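PDB 3GTZ: putative translation initiation inhibitor from Salmonella typhimurium, which is of unknown function but belongs to the RutC (YjgF-like) family, whose characterised members are trimers that in several cases hydrolyse reactive enamine or imine intermediates. Local coordinates for residues A[15-18]-A[23-26]; A[39-44]-A[79-84]; A[46-51]-A[110-115]. One frame throughout, in Å; residues are numbered along the deposited sequence.

Contact 1 of 3, residues A[15-18]-A[23-26]; sequences SDVV and TLWY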
ATOM      1  N   SER A  15       0.967 -12.025 -11.391  1.00 56.69           N
ATOM      2  CA  SER A  15       2.226 -12.655 -11.074  1.00 55.37           C
ATOM      3  C   SER A  15       2.217 -12.898  -9.566  1.00 54.56           C
ATOM      4  O   SER A  15       1.618 -12.157  -8.807  1.00 54.82           O
ATOM      5  CB  SER A  15       3.391 -11.724 -11.437  1.00 55.55           C
ATOM      6  OG  SER A  15       3.604 -11.627 -12.825  1.00 52.81           O
ATOM      7  N   ASP A  16       2.873 -13.933  -9.109  1.00 53.07           N
ATOM      8  CA  ASP A  16       2.811 -14.216  -7.704  1.00 52.46           C
ATOM      9  C   ASP A  16       3.815 -13.324  -6.969  1.00 50.08           C
ATOM     10  O   ASP A  16       3.511 -12.803  -5.902  1.00 49.93           O
ATOM     11  CB  ASP A  16       3.079 -15.696  -7.475  1.00 53.02           C
ATOM     12  CG  ASP A  16       2.766 -16.131  -6.079  1.00 56.87           C
ATOM     13  OD1 ASP A  16       1.623 -15.847  -5.624  1.00 60.86           O
ATOM     14  OD2 ASP A  16       3.656 -16.793  -5.455  1.00 62.82           O
ATOM     15  N   VAL A  17       4.985 -13.120  -7.568  1.00 47.60           N
ATOM     16  CA  VAL A  17       6.072 -12.336  -6.965  1.00 46.02           C
ATOM     17  C   VAL A  17       6.734 -11.430  -8.008  1.00 44.59           C
ATOM     18  O   VAL A  17       6.929 -11.837  -9.127  1.00 45.27           O
ATOM     19  CB  VAL A  17       7.139 -13.260  -6.328  1.00 45.50           C
ATOM     20  CG1 VAL A  17       7.992 -12.497  -5.360  1.00 44.79           C
ATOM     21  CG2 VAL A  17       6.472 -14.443  -5.626  1.00 44.82           C
ATOM     22  N   VAL A  18       7.050 -10.194  -7.655  1.00 43.20           N
ATOM     23  CA  VAL A  18       7.787  -9.329  -8.539  1.00 42.44           C
ATOM     24  C   VAL A  18       9.047  -8.848  -7.856  1.00 42.46           C
ATOM     25  O   VAL A  18       9.017  -8.525  -6.691  1.00 43.83           O
ATOM     26  CB  VAL A  18       6.957  -8.122  -8.941  1.00 42.51           C
ATOM     27  CG1 VAL A  18       7.832  -7.132  -9.716  1.00 39.86           C
ATOM     28  CG2 VAL A  18       5.743  -8.576  -9.773  1.00 42.79           C
ATOM     29  N   THR A  23      14.319  -5.153  -4.652  1.00 42.11           N
ATOM     30  CA  THR A  23      13.108  -5.070  -3.867  1.00 41.18           C
ATOM     31  C   THR A  23      12.131  -6.084  -4.407  1.00 40.70           C
ATOM     32  O   THR A  23      12.129  -6.379  -5.574  1.00 40.32           O
ATOM     33  CB  THR A  23      12.514  -3.680  -3.954  1.00 41.29           C
ATOM     34  OG1 THR A  23      13.557  -2.704  -3.764  1.00 42.54           O
ATOM     35  CG2 THR A  23      11.427  -3.481  -2.935  1.00 40.12           C
ATOM     36  N   LEU A  24      11.324  -6.641  -3.529  1.00 40.82           N
ATOM     37  CA  LEU A  24      10.466  -7.768  -3.838  1.00 40.52           C
ATOM     38  C   LEU A  24       9.106  -7.421  -3.269  1.00 40.74           C
ATOM     39  O   LEU A  24       9.001  -6.943  -2.120  1.00 40.59           O
ATOM     40  CB  LEU A  24      10.998  -9.040  -3.168  1.00 39.94           C
ATOM     41  CG  LEU A  24      10.146 -10.322  -3.319  1.00 41.26           C
ATOM     42  CD1 LEU A  24      10.990 -11.645  -3.160  1.00 38.31           C
ATOM     43  CD2 LEU A  24       8.976 -10.305  -2.346  1.00 39.46           C
ATOM     44  N   TRP A  25       8.075  -7.646  -4.074  1.00 41.05           N
ATOM     45  CA  TRP A  25       6.696  -7.350  -3.703  1.00 41.04           C
ATOM     46  C   TRP A  25       5.917  -8.648  -3.819  1.00 41.77           C
ATOM     47  O   TRP A  25       6.149  -9.443  -4.763  1.00 41.25           O
ATOM     48  CB  TRP A  25       6.089  -6.398  -4.686  1.00 40.59           C
ATOM     49  CG  TRP A  25       6.472  -4.982  -4.578  1.00 40.58           C
ATOM     50  CD1 TRP A  25       5.755  -3.983  -3.960  1.00 39.73           C
ATOM     51  CD2 TRP A  25       7.592  -4.349  -5.189  1.00 38.43           C
ATOM     52  NE1 TRP A  25       6.394  -2.783  -4.100  1.00 39.08           N
ATOM     53  CE2 TRP A  25       7.520  -2.970  -4.861  1.00 40.35           C
ATOM     54  CE3 TRP A  25       8.652  -4.805  -5.963  1.00 39.48           C
ATOM     55  CZ2 TRP A  25       8.478  -2.039  -5.293  1.00 40.91           C
ATOM     56  CZ3 TRP A  25       9.644  -3.871  -6.379  1.00 39.78           C
ATOM     57  CH2 TRP A  25       9.536  -2.514  -6.051  1.00 40.80           C
ATOM     58  N   TYR A  26       4.971  -8.833  -2.900  1.00 42.39           N
ATOM     59  CA  TYR A  26       4.201 -10.068  -2.802  1.00 42.58           C
ATOM     60  C   TYR A  26       3.011  -9.860  -1.920  1.00 43.20           C
ATOM     61  O   TYR A  26       3.089  -9.113  -0.976  1.00 42.30           O
ATOM     62  CB  TYR A  26       5.072 -11.141  -2.150  1.00 43.03           C
ATOM     63  CG  TYR A  26       4.371 -12.444  -1.855  1.00 43.05           C
ATOM     64  CD1 TYR A  26       4.005 -13.302  -2.895  1.00 42.82           C
ATOM     65  CD2 TYR A  26       4.092 -12.834  -0.551  1.00 42.70           C
ATOM     66  CE1 TYR A  26       3.372 -14.512  -2.649  1.00 42.50           C
ATOM     67  CE2 TYR A  26       3.427 -14.045  -0.286  1.00 42.90           C
ATOM     68  CZ  TYR A  26       3.091 -14.887  -1.343  1.00 44.31           C
ATOM     69  OH  TYR A  26       2.472 -16.116  -1.109  1.00 45.79           O
TER

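Contact 2 of 3, residues A[39-44]-A[79-84]; sequences EQTANT and NKAWDA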
ATOM      1  N   GLU A  39      -4.988 -19.975  11.990  1.00 45.76           N
ATOM      2  CA  GLU A  39      -4.401 -20.842  10.980  1.00 46.84           C
ATOM      3  C   GLU A  39      -4.084 -20.083   9.699  1.00 46.39           C
ATOM      4  O   GLU A  39      -2.992 -20.233   9.163  1.00 46.51           O
ATOM      5  CB  GLU A  39      -5.295 -22.021  10.674  1.00 46.98           C
ATOM      6  CG  GLU A  39      -4.667 -23.038   9.730  1.00 48.21           C
ATOM      7  CD  GLU A  39      -5.424 -24.344   9.698  1.00 49.30           C
ATOM      8  OE1 GLU A  39      -6.264 -24.600  10.584  1.00 52.30           O
ATOM      9  OE2 GLU A  39      -5.179 -25.143   8.781  1.00 56.58           O
ATOM     10  N   GLN A  40      -5.010 -19.244   9.226  1.00 46.19           N
ATOM     11  CA  GLN A  40      -4.821 -18.569   7.945  1.00 45.23           C
ATOM     12  C   GLN A  40      -3.644 -17.607   8.034  1.00 45.19           C
ATOM     13  O   GLN A  40      -2.824 -17.550   7.105  1.00 45.03           O
ATOM     14  CB  GLN A  40      -6.087 -17.854   7.495  1.00 45.63           C
ATOM     15  CG  GLN A  40      -7.161 -18.778   6.867  1.00 46.04           C
ATOM     16  CD  GLN A  40      -8.247 -18.042   6.093  1.00 44.87           C
ATOM     17  OE1 GLN A  40      -8.278 -16.832   6.082  1.00 50.27           O
ATOM     18  NE2 GLN A  40      -9.130 -18.777   5.431  1.00 44.65           N
ATOM     19  N   THR A  41      -3.507 -16.906   9.168  1.00 44.23           N
ATOM     20  CA  THR A  41      -2.368 -16.000   9.345  1.00 44.13           C
ATOM     21  C   THR A  41      -1.026 -16.755   9.446  1.00 44.46           C
ATOM     22  O   THR A  41      -0.071 -16.438   8.754  1.00 43.95           O
ATOM     23  CB  THR A  41      -2.566 -15.075  10.557  1.00 44.42           C
ATOM     24  OG1 THR A  41      -3.800 -14.359  10.403  1.00 41.46           O
ATOM     25  CG2 THR A  41      -1.356 -14.087  10.727  1.00 43.55           C
ATOM     26  N   ALA A  42      -0.968 -17.763  10.311  1.00 45.39           N
ATOM     27  CA  ALA A  42       0.237 -18.598  10.499  1.00 44.64           C
ATOM     28  C   ALA A  42       0.700 -19.242   9.188  1.00 44.24           C
ATOM     29  O   ALA A  42       1.886 -19.280   8.850  1.00 44.37           O
ATOM     30  CB  ALA A  42      -0.087 -19.665  11.482  1.00 44.49           C
ATOM     31  N   ASN A  43      -0.269 -19.754   8.454  1.00 44.15           N
ATOM     32  CA  ASN A  43      -0.039 -20.394   7.167  1.00 44.31           C
ATOM     33  C   ASN A  43       0.449 -19.374   6.136  1.00 42.87           C
ATOM     34  O   ASN A  43       1.325 -19.676   5.338  1.00 42.49           O
ATOM     35  CB  ASN A  43      -1.346 -21.029   6.727  1.00 44.97           C
ATOM     36  CG  ASN A  43      -1.184 -22.098   5.656  1.00 48.94           C
ATOM     37  OD1 ASN A  43      -0.451 -21.957   4.714  1.00 51.13           O
ATOM     38  ND2 ASN A  43      -1.962 -23.177   5.799  1.00 58.00           N
ATOM     39  N   THR A  44      -0.092 -18.162   6.170  1.00 41.67           N
ATOM     40  CA  THR A  44       0.307 -17.179   5.204  1.00 41.49           C
ATOM     41  C   THR A  44       1.698 -16.678   5.484  1.00 41.40           C
ATOM     42  O   THR A  44       2.455 -16.442   4.553  1.00 41.74           O
ATOM     43  CB  THR A  44      -0.667 -16.013   5.081  1.00 41.66           C
ATOM     44  OG1 THR A  44      -1.978 -16.538   4.949  1.00 41.22           O
ATOM     45  CG2 THR A  44      -0.356 -15.169   3.826  1.00 39.28           C
ATOM     46  N   ASN A  79      -2.473 -11.483  15.612  1.00 52.34           N
ATOM     47  CA  ASN A  79      -1.297 -11.078  16.437  1.00 52.38           C
ATOM     48  C   ASN A  79      -0.579 -12.240  17.106  1.00 51.39           C
ATOM     49  O   ASN A  79       0.643 -12.227  17.263  1.00 52.19           O
ATOM     50  CB  ASN A  79      -1.692 -10.082  17.528  1.00 52.60           C
ATOM     51  CG  ASN A  79      -1.866  -8.688  16.989  1.00 56.35           C
ATOM     52  OD1 ASN A  79      -1.282  -8.332  15.954  1.00 60.43           O
ATOM     53  ND2 ASN A  79      -2.671  -7.884  17.674  1.00 58.24           N
ATOM     54  N   LYS A  80      -1.342 -13.229  17.533  1.00 49.70           N
ATOM     55  CA  LYS A  80      -0.782 -14.419  18.120  1.00 48.65           C
ATOM     56  C   LYS A  80       0.060 -15.134  17.074  1.00 48.31           C
ATOM     57  O   LYS A  80       1.159 -15.517  17.372  1.00 48.91           O
ATOM     58  CB  LYS A  80      -1.913 -15.298  18.597  1.00 49.39           C
ATOM     59  CG  LYS A  80      -1.573 -16.490  19.466  1.00 51.08           C
ATOM     60  CD  LYS A  80      -2.675 -17.555  19.261  1.00 52.04           C
ATOM     61  CE  LYS A  80      -3.064 -18.265  20.521  1.00 53.90           C
ATOM     62  NZ  LYS A  80      -4.010 -19.377  20.155  1.00 53.47           N
ATOM     63  N   ALA A  81      -0.433 -15.287  15.839  1.00 47.41           N
ATOM     64  CA  ALA A  81       0.370 -15.897  14.757  1.00 46.00           C
ATOM     65  C   ALA A  81       1.578 -15.048  14.430  1.00 44.70           C
ATOM     66  O   ALA A  81       2.687 -15.525  14.359  1.00 45.26           O
ATOM     67  CB  ALA A  81      -0.467 -16.109  13.527  1.00 44.85           C
ATOM     68  N   TRP A  82       1.372 -13.760  14.256  1.00 44.44           N
ATOM     69  CA  TRP A  82       2.490 -12.856  13.988  1.00 43.48           C
ATOM     70  C   TRP A  82       3.539 -12.984  15.073  1.00 42.75           C
ATOM     71  O   TRP A  82       4.728 -13.078  14.772  1.00 43.12           O
ATOM     72  CB  TRP A  82       1.991 -11.417  13.922  1.00 42.96           C
ATOM     73  CG  TRP A  82       3.045 -10.404  13.714  1.00 42.65           C
ATOM     74  CD1 TRP A  82       3.779  -9.799  14.675  1.00 43.11           C
ATOM     75  CD2 TRP A  82       3.476  -9.842  12.470  1.00 41.91           C
ATOM     76  NE1 TRP A  82       4.653  -8.915  14.123  1.00 43.29           N
ATOM     77  CE2 TRP A  82       4.471  -8.896  12.770  1.00 41.93           C
ATOM     78  CE3 TRP A  82       3.105 -10.037  11.137  1.00 42.62           C
ATOM     79  CZ2 TRP A  82       5.117  -8.160  11.800  1.00 41.63           C
ATOM     80  CZ3 TRP A  82       3.735  -9.292  10.163  1.00 42.73           C
ATOM     81  CH2 TRP A  82       4.748  -8.376  10.494  1.00 42.53           C
ATOM     82  N   ASP A  83       3.102 -12.978  16.327  1.00 41.96           N
ATOM     83  CA  ASP A  83       4.029 -12.980  17.445  1.00 42.14           C
ATOM     84  C   ASP A  83       4.856 -14.260  17.565  1.00 41.62           C
ATOM     85  O   ASP A  83       5.956 -14.232  18.074  1.00 40.72           O
ATOM     86  CB  ASP A  83       3.311 -12.711  18.769  1.00 42.23           C
ATOM     87  CG  ASP A  83       2.830 -11.269  18.901  1.00 44.03           C
ATOM     88  OD1 ASP A  83       3.255 -10.390  18.102  1.00 42.08           O
ATOM     89  OD2 ASP A  83       1.998 -11.049  19.807  1.00 43.53           O
ATOM     90  N   ALA A  84       4.320 -15.369  17.077  1.00 41.45           N
ATOM     91  CA  ALA A  84       5.001 -16.654  17.127  1.00 40.99           C
ATOM     92  C   ALA A  84       6.083 -16.750  16.035  1.00 41.35           C
ATOM     93  O   ALA A  84       7.033 -17.530  16.166  1.00 42.31           O
ATOM     94  CB  ALA A  84       4.005 -17.755  16.996  1.00 38.54           C
TER

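Contact 3 of 3, residues A[46-51]-A[110-115]; sequences AQIDAV and IKIVAA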
ATOM      1  N   ALA A  46       3.998 -18.547   6.766  1.00 42.80           N
ATOM      2  CA  ALA A  46       4.824 -19.680   6.239  1.00 43.68           C
ATOM      3  C   ALA A  46       5.031 -19.612   4.745  1.00 44.27           C
ATOM      4  O   ALA A  46       6.142 -19.892   4.299  1.00 45.18           O
ATOM      5  CB  ALA A  46       4.264 -21.052   6.613  1.00 43.21           C
ATOM      6  N   GLN A  47       4.005 -19.218   3.976  1.00 44.90           N
ATOM      7  CA  GLN A  47       4.149 -19.030   2.496  1.00 45.60           C
ATOM      8  C   GLN A  47       5.115 -17.900   2.139  1.00 44.45           C
ATOM      9  O   GLN A  47       5.923 -18.025   1.214  1.00 45.03           O
ATOM     10  CB  GLN A  47       2.841 -18.678   1.814  1.00 45.21           C
ATOM     11  CG  GLN A  47       1.773 -19.765   1.766  1.00 50.03           C
ATOM     12  CD  GLN A  47       0.385 -19.179   1.308  1.00 51.03           C
ATOM     13  OE1 GLN A  47       0.263 -18.608   0.202  1.00 54.18           O
ATOM     14  NE2 GLN A  47      -0.628 -19.273   2.195  1.00 55.04           N
ATOM     15  N   ILE A  48       4.992 -16.797   2.861  1.00 43.25           N
ATOM     16  CA  ILE A  48       5.861 -15.665   2.709  1.00 43.01           C
ATOM     17  C   ILE A  48       7.332 -16.076   2.884  1.00 43.85           C
ATOM     18  O   ILE A  48       8.151 -15.807   1.990  1.00 44.75           O
ATOM     19  CB  ILE A  48       5.500 -14.540   3.667  1.00 42.67           C
ATOM     20  CG1 ILE A  48       4.156 -13.918   3.261  1.00 41.69           C
ATOM     21  CG2 ILE A  48       6.617 -13.503   3.661  1.00 41.84           C
ATOM     22  CD1 ILE A  48       3.639 -12.870   4.223  1.00 41.72           C
ATOM     23  N   ASP A  49       7.657 -16.752   3.985  1.00 43.36           N
ATOM     24  CA  ASP A  49       9.005 -17.314   4.168  1.00 43.82           C
ATOM     25  C   ASP A  49       9.486 -18.100   2.939  1.00 43.71           C
ATOM     26  O   ASP A  49      10.559 -17.831   2.388  1.00 43.75           O
ATOM     27  CB  ASP A  49       9.054 -18.240   5.376  1.00 43.78           C
ATOM     28  CG  ASP A  49       8.713 -17.537   6.664  1.00 44.80           C
ATOM     29  OD1 ASP A  49       8.619 -16.289   6.671  1.00 45.41           O
ATOM     30  OD2 ASP A  49       8.508 -18.242   7.666  1.00 47.38           O
ATOM     31  N   ALA A  50       8.668 -19.043   2.508  1.00 43.71           N
ATOM     32  CA  ALA A  50       9.011 -19.917   1.386  1.00 44.14           C
ATOM     33  C   ALA A  50       9.327 -19.110   0.137  1.00 44.59           C
ATOM     34  O   ALA A  50      10.338 -19.361  -0.520  1.00 45.26           O
ATOM     35  CB  ALA A  50       7.874 -20.900   1.106  1.00 43.54           C
ATOM     36  N   VAL A  51       8.454 -18.146  -0.166  1.00 44.46           N
ATOM     37  CA  VAL A  51       8.644 -17.196  -1.258  1.00 43.95           C
ATOM     38  C   VAL A  51       9.927 -16.412  -1.081  1.00 44.62           C
ATOM     39  O   VAL A  51      10.665 -16.299  -2.010  1.00 45.33           O
ATOM     40  CB  VAL A  51       7.425 -16.191  -1.351  1.00 44.19           C
ATOM     41  CG1 VAL A  51       7.837 -14.839  -1.910  1.00 41.08           C
ATOM     42  CG2 VAL A  51       6.277 -16.811  -2.145  1.00 42.87           C
ATOM     43  N   ILE A 110      -2.049 -10.564   3.349  1.00 46.93           N
ATOM     44  CA  ILE A 110      -0.839  -9.884   3.850  1.00 46.74           C
ATOM     45  C   ILE A 110       0.090  -9.421   2.724  1.00 46.88           C
ATOM     46  O   ILE A 110       0.638 -10.242   1.997  1.00 47.96           O
ATOM     47  CB  ILE A 110      -0.025 -10.798   4.801  1.00 46.64           C
ATOM     48  CG1 ILE A 110      -0.881 -11.305   5.981  1.00 46.10           C
ATOM     49  CG2 ILE A 110       1.174 -10.048   5.323  1.00 47.74           C
ATOM     50  CD1 ILE A 110      -0.142 -12.233   6.945  1.00 45.30           C
ATOM     51  N   LYS A 111       0.264  -8.118   2.570  1.00 46.53           N
ATOM     52  CA  LYS A 111       1.136  -7.621   1.526  1.00 47.30           C
ATOM     53  C   LYS A 111       2.477  -7.248   2.147  1.00 45.23           C
ATOM     54  O   LYS A 111       2.562  -6.687   3.234  1.00 44.92           O
ATOM     55  CB  LYS A 111       0.442  -6.482   0.707  1.00 47.48           C
ATOM     56  CG  LYS A 111       1.078  -5.141   0.723  1.00 49.54           C
ATOM     57  CD  LYS A 111       0.347  -4.104  -0.211  1.00 51.77           C
ATOM     58  CE  LYS A 111       1.379  -3.152  -0.944  1.00 55.02           C
ATOM     59  NZ  LYS A 111       2.536  -2.558  -0.078  1.00 53.23           N
ATOM     60  N   ILE A 112       3.515  -7.542   1.402  1.00 44.69           N
ATOM     61  CA  ILE A 112       4.907  -7.574   1.855  1.00 44.42           C
ATOM     62  C   ILE A 112       5.745  -6.854   0.822  1.00 43.74           C
ATOM     63  O   ILE A 112       5.596  -7.117  -0.364  1.00 44.23           O
ATOM     64  CB  ILE A 112       5.304  -9.055   1.930  1.00 44.50           C
ATOM     65  CG1 ILE A 112       4.734  -9.643   3.217  1.00 46.35           C
ATOM     66  CG2 ILE A 112       6.760  -9.310   1.767  1.00 43.18           C
ATOM     67  CD1 ILE A 112       4.974  -8.820   4.394  1.00 46.22           C
ATOM     68  N   VAL A 113       6.546  -5.889   1.258  1.00 42.52           N
ATOM     69  CA  VAL A 113       7.691  -5.410   0.480  1.00 41.77           C
ATOM     70  C   VAL A 113       8.939  -5.837   1.248  1.00 41.47           C
ATOM     71  O   VAL A 113       8.992  -5.630   2.437  1.00 41.42           O
ATOM     72  CB  VAL A 113       7.724  -3.883   0.385  1.00 41.87           C
ATOM     73  CG1 VAL A 113       8.742  -3.442  -0.632  1.00 41.18           C
ATOM     74  CG2 VAL A 113       6.348  -3.317   0.054  1.00 39.72           C
ATOM     75  N   ALA A 114       9.916  -6.441   0.572  1.00 41.57           N
ATOM     76  CA  ALA A 114      11.128  -6.997   1.189  1.00 41.95           C
ATOM     77  C   ALA A 114      12.381  -6.656   0.377  1.00 42.66           C
ATOM     78  O   ALA A 114      12.264  -6.308  -0.806  1.00 42.41           O
ATOM     79  CB  ALA A 114      10.997  -8.527   1.288  1.00 41.19           C
ATOM     80  N   ALA A 115      13.563  -6.784   1.001  1.00 42.82           N
ATOM     81  CA  ALA A 115      14.853  -6.588   0.312  1.00 43.36           C
ATOM     82  C   ALA A 115      15.312  -7.932  -0.206  1.00 45.00           C
ATOM     83  O   ALA A 115      15.112  -8.957   0.451  1.00 46.31           O
ATOM     84  CB  ALA A 115      15.895  -6.015   1.231  1.00 42.30           C
TER

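Contact 1 of 3, residues A[15-18]-A[23-26]
Val-18 and Trp-25 form an antiparallel hydrogen-bonded pair, the backbone core of a beta hairpin. Val-18 N donates a hydrogen bond to Trp-25 O at 3.1 Å, almost straight at 171° and in the carbonyl plane, while Trp-25 N returns a bond of 2.9 Å to Val-18 O. That same oxygen also takes a CA-H contact from Leu-24, 3.3 Å from its CA, and lies in plane with the edge of the Trp-25 indole, beside CE3. Across the sheet from these two side chains, branched Val-17 spreads its methyls between two neighbours: CG1 lies 3.7 Å from Leu-24 CG, and CG2 lies 3.9 Å from Tyr-26 CD1, obliquely to the ring.

Tyr-26 meets Asp-16 differently. With CG anti to the backbone N (chi1 174°), the ring runs alongside the aspartate and turns an edge to it. Asp-16 O sits 3.1 Å from Tyr-26 CD1, and Asp-16 OD2 is 3.6 Å from Tyr-26 CE1, the carboxylate standing nearly perpendicular to the ring. Oxygens at the electropositive C-H rim are a reasonable electrostatic match. Asp-16 is placed by a classic beta bulge, in which it and Val-17 both face Ile-8 of strand 6-10.

Strand 15-20 thus lies between strand 6-10 and strand 23-28, and the latter continues the sheet into strand 108-115. Helix 37-54 packs over the Val-17 and Tyr-26 face, bringing Val-51 to both; on the reverse face Val-18 and Trp-25 meet Val-93 and Leu-63 of the second subunit.

Contact 2 of 3, residues A[39-44]-A[79-84]
Thr-41 points at Ala-81 across the place where helices 37-54 and 75-85 come together, and its three side-chain heavy atoms divide the work. Thr-41 CB is 3.8 Å from Ala-81 CB. From there CG2 goes anti to the backbone N, with OG1 beside that N (chi1 -56°), and this torsion delivers the methyl to the neighbouring helix: Thr-41 CG2 touches Ala-81 CB at 3.6 Å and looks toward the backbone of Trp-82. OG1 takes the other branch and bonds to Ala-37 O, one turn earlier in its own helix. A buried threonine suits the place because its methyl can face an apolar neighbour while the hydroxyl is satisfied by a carbonyl of the preceding turn.

The alanine methyl has further company. Ala-42 N lies 3.7 Å from Ala-81 CB, and Ala-42 CB meets Ala-81 CB at 4.1 Å, so the second helix rests a single carbon against both side chain and backbone of the first. Such small residues let the chains approach closely: the CA atoms of Ala-42 and Ala-81 are 5.0 Å apart, the axes of the two short segments 8.4 Å, with a crossing angle of -28°.

Beside this seam the indole of Trp-82 packs on Ala-65 and Ile-67 of strand 62-69, and its NE1 bonds to Arg-13 O of the third subunit. Elsewhere the helices are also joined by polar links, Lys-80 with Phe-38 (cation-pi) and Asp-49 with Trp-85 (hydrogen bond). Between segments 39-44 and 79-84 themselves the contacts are van der Waals, and at this seam the fit of methyl groups probably does most of the work.

Contact 3 of 3, residues A[46-51]-A[110-115]
In the alpha/beta fold of the YjgF-like family, two helices pack on one face of a mixed beta sheet, and Ile-48 belongs to that helix-on-sheet layer. It is the residue of the helical segment 46-51 that reaches strand 108-115, where it meets Ile-110 and Ile-112. These two are two positions apart, so the alternation of a strand puts both on the helix-facing side.

The side chain of Ile-48 is extended from CG1 onward (chi2 175°), which carries its terminal methyl down to the sheet while the helix backbone stays well above; the nearest CA atoms, those of Ile-48 and Ile-112, remain 8.2 Å apart. Ile-48 CD1 and Ile-110 CG2 are 3.9 Å apart, with the side chains crossing at about a right angle. Isoleucine suits both sides of the layer: on the strand its beta branching favours extended backbone and widens the apolar surface, and on the helix its long branch spans the gap.

The same cluster continues across the neighbouring strands. Tyr-26 of the adjoining strand also packs on Ile-48, Ala-65 and Ile-62 of strand 62-69 touch Ile-112, and Leu-45 of the helix touches Ile-110. The tightest approach is to Ile-112, which meets Ile-48 tip to tip: its chain bends after CG1 (chi2 -47°), and Ile-48 CD1 comes within 3.6 Å of that CG1.

Overall arrangement
From the N terminus, contact 1 closes first, joining strands 15-20 and 23-28 through a short hairpin turn before the other contacts open. The chain then enters helix 37-54, whose earlier part opens contact 2 and whose later part opens contact 3. Contact 2 closes at helix 75-85, after strand 62-69, and contact 3 closes last at strand 108-115, so their loops cross. Contacts 1 and 3 meet in the sheet, where strands 23-28 and 108-115 are neighbours: Tyr-26 O is 2.9 Å from Ile-112 N, a probable hydrogen bond. Together they tie the N-terminal hairpin, both helices and the C-terminal strand into one layered unit.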